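Local coordinates for mandelate racemase / muconate lactonizing enzyme (Burkholderia pseudomallei, PDB 2POD), which is of unknown function but belongs to the enolase superfamily, whose members use a metal ion in a barrel domain, and may be a lyase, at residues S42-A45 against Y46-W50; L11-E14 against E15-N18. All coordinates share one frame; numbering follows the deposited sequence.

Interaction 1: residues S42-A45 against Y46-W50; sequences SAEA and YIHEW
Glu-49 N donates to Ala-45 O over 2.9 Å and Tyr-46 N to Ser-42 O over 3.0 Å, two of the four i to i+4 bonds that join residues 42-45 to 46-49 in helix 40-55. Ile-47 N reaches Ala-43 O in the same way, and His-48 N meets Glu-44 O at 3.2 Å with an N-H...O angle of 165°, the straightest of the four.

Among side chains, Glu-44 and His-48 pair one turn apart. The aliphatic CG of Glu-44 lies in the plane of the imidazole at its edge, 3.7 Å from His-48 CD2. With CG anti to the backbone N (chi1 168°) and the chain extended, Glu-44 leads its carboxylate away from the ring; its OE1 and His-48 NE2 both bind Thr-10 OG1.

Other contacts reach sheet, helix and subunit. Ile-47 sets its aliphatic CG1 against a backbone carbonyl, 3.4 Å from Ala-43 O, and packs onto Val-22 and Leu-89. Small Ala-45 lets its counterpart in the second subunit pack against it, while Glu-49 OE1 accepts from Cys-41 N of that subunit. The buried carboxylate of Glu-44 and the partly exposed one of Glu-49 thus both have partners outside the segments.

Interaction 2: residues L11-E14 against E15-N18; sequences LRPE and EFPN
Water 1 joins the two segments, donating to Pro-17 O over 2.9 Å and accepting a weak hydrogen bond from Arg-12 NH2; the water lies at the edge of the guanidinium, in its plane. It bridges the base of a type I beta turn, Pro-13 to Phe-16, in the connection between antiparallel strands 5-13 and 19-26 of the N-terminal domain.

The turn's own backbone bond, Phe-16 N to Pro-13 O, is weak: 3.2 Å long and bent to 129° at the hydrogen. Proline suits the first position, since the turn needs only its carbonyl, and Pro-17 suits the exit, where no N-H is required; its ring carbon CD lies 3.8 Å from Glu-14 O.

Glu-14 and Glu-15 hold the two central positions, the first exposed and the second partly so, and charged side chains can meet solvent there. Their carboxylate planes are 39° apart, and Glu-14 OE2 stays 5.5 Å from Glu-15 OE1, a spacing that should ease the repulsion of like charges. Glu-15 bends at chi2 (-93°), which folds its carboxylate back beside the start of the turn; there OE1 also takes a weak hydrogen bond from Thr-393 N.

Phe-16 is buried and stacks on Trp-356, an apolar place that suits a flat aromatic. Glu-15 CB lies 4.2 Å above one face of the Phe-16 ring, offset toward the rim, while Pro-13 CG approaches the ring edge, 4.4 Å from Phe-16 CD2.

From the N terminus, interaction 2 comes first: strand 5-13 ends in the type I turn at 13-16, within 11-18, which closes a short connection before strand 19-26 runs back antiparallel. Strand 31-37 follows, and the chain then enters helix 40-55, where interaction 1 closes successive helical turns. The two contacts are therefore in series, neither nested nor crossed, with centres about 16 Å apart. They meet through a salt bridge, Arg-12 NE to Glu-44 OE2 at 2.7 Å, which ties the end of the first strand to the helix packed on the sheet. Interaction 1 also touches the second subunit, and interaction 2 also touches Trp-356, at the end of helix 350-356.

Interaction 1: residues S42-A45 against Y46-W50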
ATOM      1  N   SER B  42       4.023  -2.228  42.960  1.00 46.73           N
ATOM      2  CA  SER B  42       3.242  -1.302  42.147  1.00 43.69           C
ATOM      3  C   SER B  42       1.929  -1.923  41.684  1.00 41.15           C
ATOM      4  O   SER B  42       0.889  -1.256  41.686  1.00 41.84           O
ATOM      5  CB  SER B  42       4.059  -0.740  40.980  1.00 41.59           C
ATOM      6  OG  SER B  42       4.485  -1.755  40.090  1.00 48.20           O
ATOM      7  N   ALA B  43       1.982  -3.202  41.312  1.00 39.43           N
ATOM      8  CA  ALA B  43       0.775  -3.979  41.033  1.00 40.75           C
ATOM      9  C   ALA B  43      -0.137  -4.133  42.255  1.00 42.35           C
ATOM     10  O   ALA B  43      -1.357  -3.966  42.139  1.00 50.08           O
ATOM     11  CB  ALA B  43       1.131  -5.336  40.433  1.00 41.22           C
ATOM     12  N   GLU B  44       0.453  -4.421  43.419  1.00 40.56           N
ATOM     13  CA  GLU B  44      -0.294  -4.490  44.681  1.00 40.75           C
ATOM     14  C   GLU B  44      -0.957  -3.154  45.022  1.00 39.49           C
ATOM     15  O   GLU B  44      -2.139  -3.109  45.370  1.00 39.97           O
ATOM     16  CB  GLU B  44       0.609  -4.957  45.838  1.00 46.09           C
ATOM     17  CG  GLU B  44      -0.001  -4.786  47.229  1.00 53.11           C
ATOM     18  CD  GLU B  44       0.913  -5.244  48.348  1.00 66.38           C
ATOM     19  OE1 GLU B  44       0.690  -6.357  48.881  1.00 68.55           O
ATOM     20  OE2 GLU B  44       1.843  -4.487  48.701  1.00 60.16           O
ATOM     21  N   ALA B  45      -0.195  -2.072  44.901  1.00 37.45           N
ATOM     22  CA  ALA B  45      -0.701  -0.747  45.225  1.00 42.44           C
ATOM     23  C   ALA B  45      -1.863  -0.347  44.325  1.00 45.10           C
ATOM     24  O   ALA B  45      -2.820   0.266  44.796  1.00 46.36           O
ATOM     25  CB  ALA B  45       0.409   0.283  45.168  1.00 42.08           C
ATOM     26  N   TYR B  46      -1.778  -0.718  43.044  1.00 48.61           N
ATOM     27  CA  TYR B  46      -2.868  -0.527  42.083  1.00 43.68           C
ATOM     28  C   TYR B  46      -4.140  -1.295  42.473  1.00 42.51           C
ATOM     29  O   TYR B  46      -5.243  -0.743  42.410  1.00 44.15           O
ATOM     30  CB  TYR B  46      -2.432  -0.926  40.661  1.00 44.04           C
ATOM     31  CG  TYR B  46      -3.606  -1.206  39.743  1.00 46.71           C
ATOM     32  CD1 TYR B  46      -3.984  -2.519  39.436  1.00 33.24           C
ATOM     33  CD2 TYR B  46      -4.372  -0.156  39.225  1.00 34.83           C
ATOM     34  CE1 TYR B  46      -5.076  -2.770  38.628  1.00 38.44           C
ATOM     35  CE2 TYR B  46      -5.462  -0.404  38.412  1.00 35.39           C
ATOM     36  CZ  TYR B  46      -5.806  -1.707  38.114  1.00 33.97           C
ATOM     37  OH  TYR B  46      -6.893  -1.946  37.313  1.00 44.63           O
ATOM     38  N   ILE B  47      -3.983  -2.569  42.835  1.00 42.12           N
ATOM     39  CA  ILE B  47      -5.119  -3.404  43.237  1.00 43.20           C
ATOM     40  C   ILE B  47      -5.920  -2.773  44.378  1.00 44.37           C
ATOM     41  O   ILE B  47      -7.136  -2.630  44.271  1.00 48.33           O
ATOM     42  CB  ILE B  47      -4.697  -4.841  43.569  1.00 44.95           C
ATOM     43  CG1 ILE B  47      -4.353  -5.593  42.278  1.00 41.42           C
ATOM     44  CG2 ILE B  47      -5.806  -5.587  44.353  1.00 45.53           C
ATOM     45  CD1 ILE B  47      -3.697  -6.955  42.509  1.00 40.44           C
ATOM     46  N   HIS B  48      -5.224  -2.339  45.426  1.00 44.84           N
ATOM     47  CA  HIS B  48      -5.868  -1.765  46.600  1.00 45.73           C
ATOM     48  C   HIS B  48      -6.341  -0.323  46.386  1.00 47.44           C
ATOM     49  O   HIS B  48      -7.313   0.112  47.014  1.00 48.48           O
ATOM     50  CB  HIS B  48      -4.965  -1.894  47.841  1.00 43.11           C
ATOM     51  CG  HIS B  48      -4.632  -3.312  48.197  1.00 43.39           C
ATOM     52  ND1 HIS B  48      -5.573  -4.203  48.664  1.00 48.17           N
ATOM     53  CD2 HIS B  48      -3.463  -3.996  48.148  1.00 46.06           C
ATOM     54  CE1 HIS B  48      -5.001  -5.372  48.888  1.00 49.34           C
ATOM     55  NE2 HIS B  48      -3.720  -5.274  48.583  1.00 43.52           N
ATOM     56  N   GLU B  49      -5.667   0.406  45.494  1.00 45.91           N
ATOM     57  CA  GLU B  49      -6.024   1.801  45.204  1.00 44.07           C
ATOM     58  C   GLU B  49      -7.293   1.976  44.365  1.00 42.10           C
ATOM     59  O   GLU B  49      -8.081   2.888  44.614  1.00 48.32           O
ATOM     60  CB  GLU B  49      -4.856   2.538  44.559  1.00 40.30           C
ATOM     61  CG  GLU B  49      -4.971   4.052  44.589  1.00 53.65           C
ATOM     62  CD  GLU B  49      -3.804   4.746  43.913  1.00 61.12           C
ATOM     63  OE1 GLU B  49      -3.570   5.938  44.212  1.00 63.36           O
ATOM     64  OE2 GLU B  49      -3.103   4.100  43.102  1.00 52.11           O
ATOM     65  N   TRP B  50      -7.487   1.117  43.372  1.00 43.56           N
ATOM     66  CA  TRP B  50      -8.525   1.347  42.369  1.00 42.36           C
ATOM     67  C   TRP B  50      -9.363   0.106  42.060  1.00 42.98           C
ATOM     68  O   TRP B  50     -10.595   0.182  42.014  1.00 49.99           O
ATOM     69  CB  TRP B  50      -7.905   1.916  41.092  1.00 45.82           C
ATOM     70  CG  TRP B  50      -8.907   2.360  40.071  1.00 43.62           C
ATOM     71  CD1 TRP B  50      -9.571   3.545  40.041  1.00 46.19           C
ATOM     72  CD2 TRP B  50      -9.353   1.618  38.931  1.00 38.25           C
ATOM     73  NE1 TRP B  50     -10.407   3.593  38.951  1.00 55.41           N
ATOM     74  CE2 TRP B  50     -10.289   2.421  38.251  1.00 43.96           C
ATOM     75  CE3 TRP B  50      -9.049   0.350  38.416  1.00 42.92           C
ATOM     76  CZ2 TRP B  50     -10.928   2.001  37.083  1.00 42.51           C
ATOM     77  CZ3 TRP B  50      -9.678  -0.065  37.255  1.00 43.20           C
ATOM     78  CH2 TRP B  50     -10.608   0.760  36.601  1.00 46.33           C
TER

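Interaction 2: residues L11-E14 against E15-N18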
ATOM      1  N   LEU B  11      -0.397 -10.937  48.599  1.00 49.08           N
ATOM      2  CA  LEU B  11       0.662 -11.577  49.355  1.00 49.33           C
ATOM      3  C   LEU B  11       1.986 -11.304  48.657  1.00 51.79           C
ATOM      4  O   LEU B  11       2.169 -11.685  47.496  1.00 52.90           O
ATOM      5  CB  LEU B  11       0.436 -13.096  49.426  1.00 53.77           C
ATOM      6  CG  LEU B  11      -0.843 -13.831  49.864  1.00 55.44           C
ATOM      7  CD1 LEU B  11      -0.422 -15.178  50.413  1.00 57.13           C
ATOM      8  CD2 LEU B  11      -1.695 -13.107  50.899  1.00 61.39           C
ATOM      9  N   ARG B  12       2.905 -10.653  49.365  1.00 51.91           N
ATOM     10  CA  ARG B  12       4.244 -10.390  48.843  1.00 52.44           C
ATOM     11  C   ARG B  12       5.334 -11.095  49.657  1.00 53.01           C
ATOM     12  O   ARG B  12       5.733 -10.608  50.718  1.00 57.19           O
ATOM     13  CB  ARG B  12       4.524  -8.889  48.811  1.00 55.28           C
ATOM     14  CG  ARG B  12       3.807  -8.121  47.718  1.00 57.70           C
ATOM     15  CD  ARG B  12       4.444  -6.750  47.486  1.00 55.07           C
ATOM     16  NE  ARG B  12       4.197  -5.828  48.594  1.00 52.73           N
ATOM     17  CZ  ARG B  12       5.097  -5.493  49.516  1.00 55.16           C
ATOM     18  NH1 ARG B  12       4.771  -4.649  50.484  1.00 53.12           N
ATOM     19  NH2 ARG B  12       6.322  -5.998  49.474  1.00 49.32           N
ATOM     20  N   PRO B  13       5.835 -12.237  49.158  1.00 52.04           N
ATOM     21  CA  PRO B  13       6.906 -12.915  49.891  1.00 51.96           C
ATOM     22  C   PRO B  13       8.263 -12.269  49.635  1.00 54.00           C
ATOM     23  O   PRO B  13       8.652 -12.108  48.478  1.00 55.60           O
ATOM     24  CB  PRO B  13       6.867 -14.345  49.339  1.00 51.46           C
ATOM     25  CG  PRO B  13       6.165 -14.255  48.007  1.00 49.31           C
ATOM     26  CD  PRO B  13       5.460 -12.935  47.912  1.00 49.75           C
ATOM     27  N   GLU B  14       8.977 -11.887  50.692  1.00 55.40           N
ATOM     28  CA  GLU B  14      10.258 -11.193  50.502  1.00 55.68           C
ATOM     29  C   GLU B  14      11.425 -12.058  50.032  1.00 53.55           C
ATOM     30  O   GLU B  14      12.442 -11.532  49.569  1.00 58.21           O
ATOM     31  CB  GLU B  14      10.652 -10.304  51.686  1.00 58.72           C
ATOM     32  CG  GLU B  14      10.294 -10.819  53.058  1.00 62.15           C
ATOM     33  CD  GLU B  14      10.853  -9.937  54.160  1.00 70.95           C
ATOM     34  OE1 GLU B  14      10.366  -8.793  54.324  1.00 64.19           O
ATOM     35  OE2 GLU B  14      11.788 -10.390  54.852  1.00 65.98           O
ATOM     36  N   GLU B  15      11.269 -13.373  50.122  1.00 50.04           N
ATOM     37  CA  GLU B  15      12.215 -14.308  49.513  1.00 57.20           C
ATOM     38  C   GLU B  15      12.130 -14.329  47.989  1.00 59.33           C
ATOM     39  O   GLU B  15      13.133 -14.584  47.312  1.00 60.17           O
ATOM     40  CB  GLU B  15      12.050 -15.728  50.072  1.00 56.85           C
ATOM     41  CG  GLU B  15      10.667 -16.046  50.624  1.00 68.33           C
ATOM     42  CD  GLU B  15      10.540 -15.789  52.125  1.00 71.43           C
ATOM     43  OE1 GLU B  15       9.727 -14.921  52.509  1.00 61.06           O
ATOM     44  OE2 GLU B  15      11.248 -16.453  52.915  1.00 75.20           O
ATOM     45  N   PHE B  16      10.933 -14.073  47.458  1.00 58.07           N
ATOM     46  CA  PHE B  16      10.735 -13.875  46.016  1.00 53.73           C
ATOM     47  C   PHE B  16      10.076 -12.520  45.750  1.00 50.03           C
ATOM     48  O   PHE B  16       8.863 -12.449  45.536  1.00 48.05           O
ATOM     49  CB  PHE B  16       9.906 -15.018  45.415  1.00 52.99           C
ATOM     50  CG  PHE B  16      10.263 -16.376  45.952  1.00 52.82           C
ATOM     51  CD1 PHE B  16      11.391 -17.047  45.487  1.00 55.06           C
ATOM     52  CD2 PHE B  16       9.473 -16.984  46.929  1.00 54.67           C
ATOM     53  CE1 PHE B  16      11.737 -18.306  45.989  1.00 53.98           C
ATOM     54  CE2 PHE B  16       9.805 -18.246  47.435  1.00 52.84           C
ATOM     55  CZ  PHE B  16      10.938 -18.907  46.963  1.00 50.50           C
ATOM     56  N   PRO B  17      10.872 -11.432  45.788  1.00 49.60           N
ATOM     57  CA  PRO B  17      10.299 -10.082  45.823  1.00 49.21           C
ATOM     58  C   PRO B  17       9.656  -9.602  44.509  1.00 48.30           C
ATOM     59  O   PRO B  17       8.934  -8.605  44.513  1.00 46.16           O
ATOM     60  CB  PRO B  17      11.491  -9.200  46.218  1.00 48.38           C
ATOM     61  CG  PRO B  17      12.693  -9.950  45.751  1.00 48.41           C
ATOM     62  CD  PRO B  17      12.350 -11.412  45.820  1.00 47.79           C
ATOM     63  N   ASN B  18       9.895 -10.307  43.406  1.00 48.98           N
ATOM     64  CA  ASN B  18       9.179 -10.022  42.157  1.00 52.25           C
ATOM     65  C   ASN B  18       7.762 -10.601  42.110  1.00 52.03           C
ATOM     66  O   ASN B  18       6.942 -10.189  41.284  1.00 53.80           O
ATOM     67  CB  ASN B  18       9.976 -10.503  40.947  1.00 51.39           C
ATOM     68  CG  ASN B  18      11.178  -9.636  40.652  1.00 52.71           C
ATOM     69  OD1 ASN B  18      12.246 -10.145  40.311  1.00 50.28           O
ATOM     70  ND2 ASN B  18      11.009  -8.320  40.759  1.00 54.02           N
TER
HETATM   71  O   HOH W   1       7.898  -7.811  47.145  1.00 55.25           O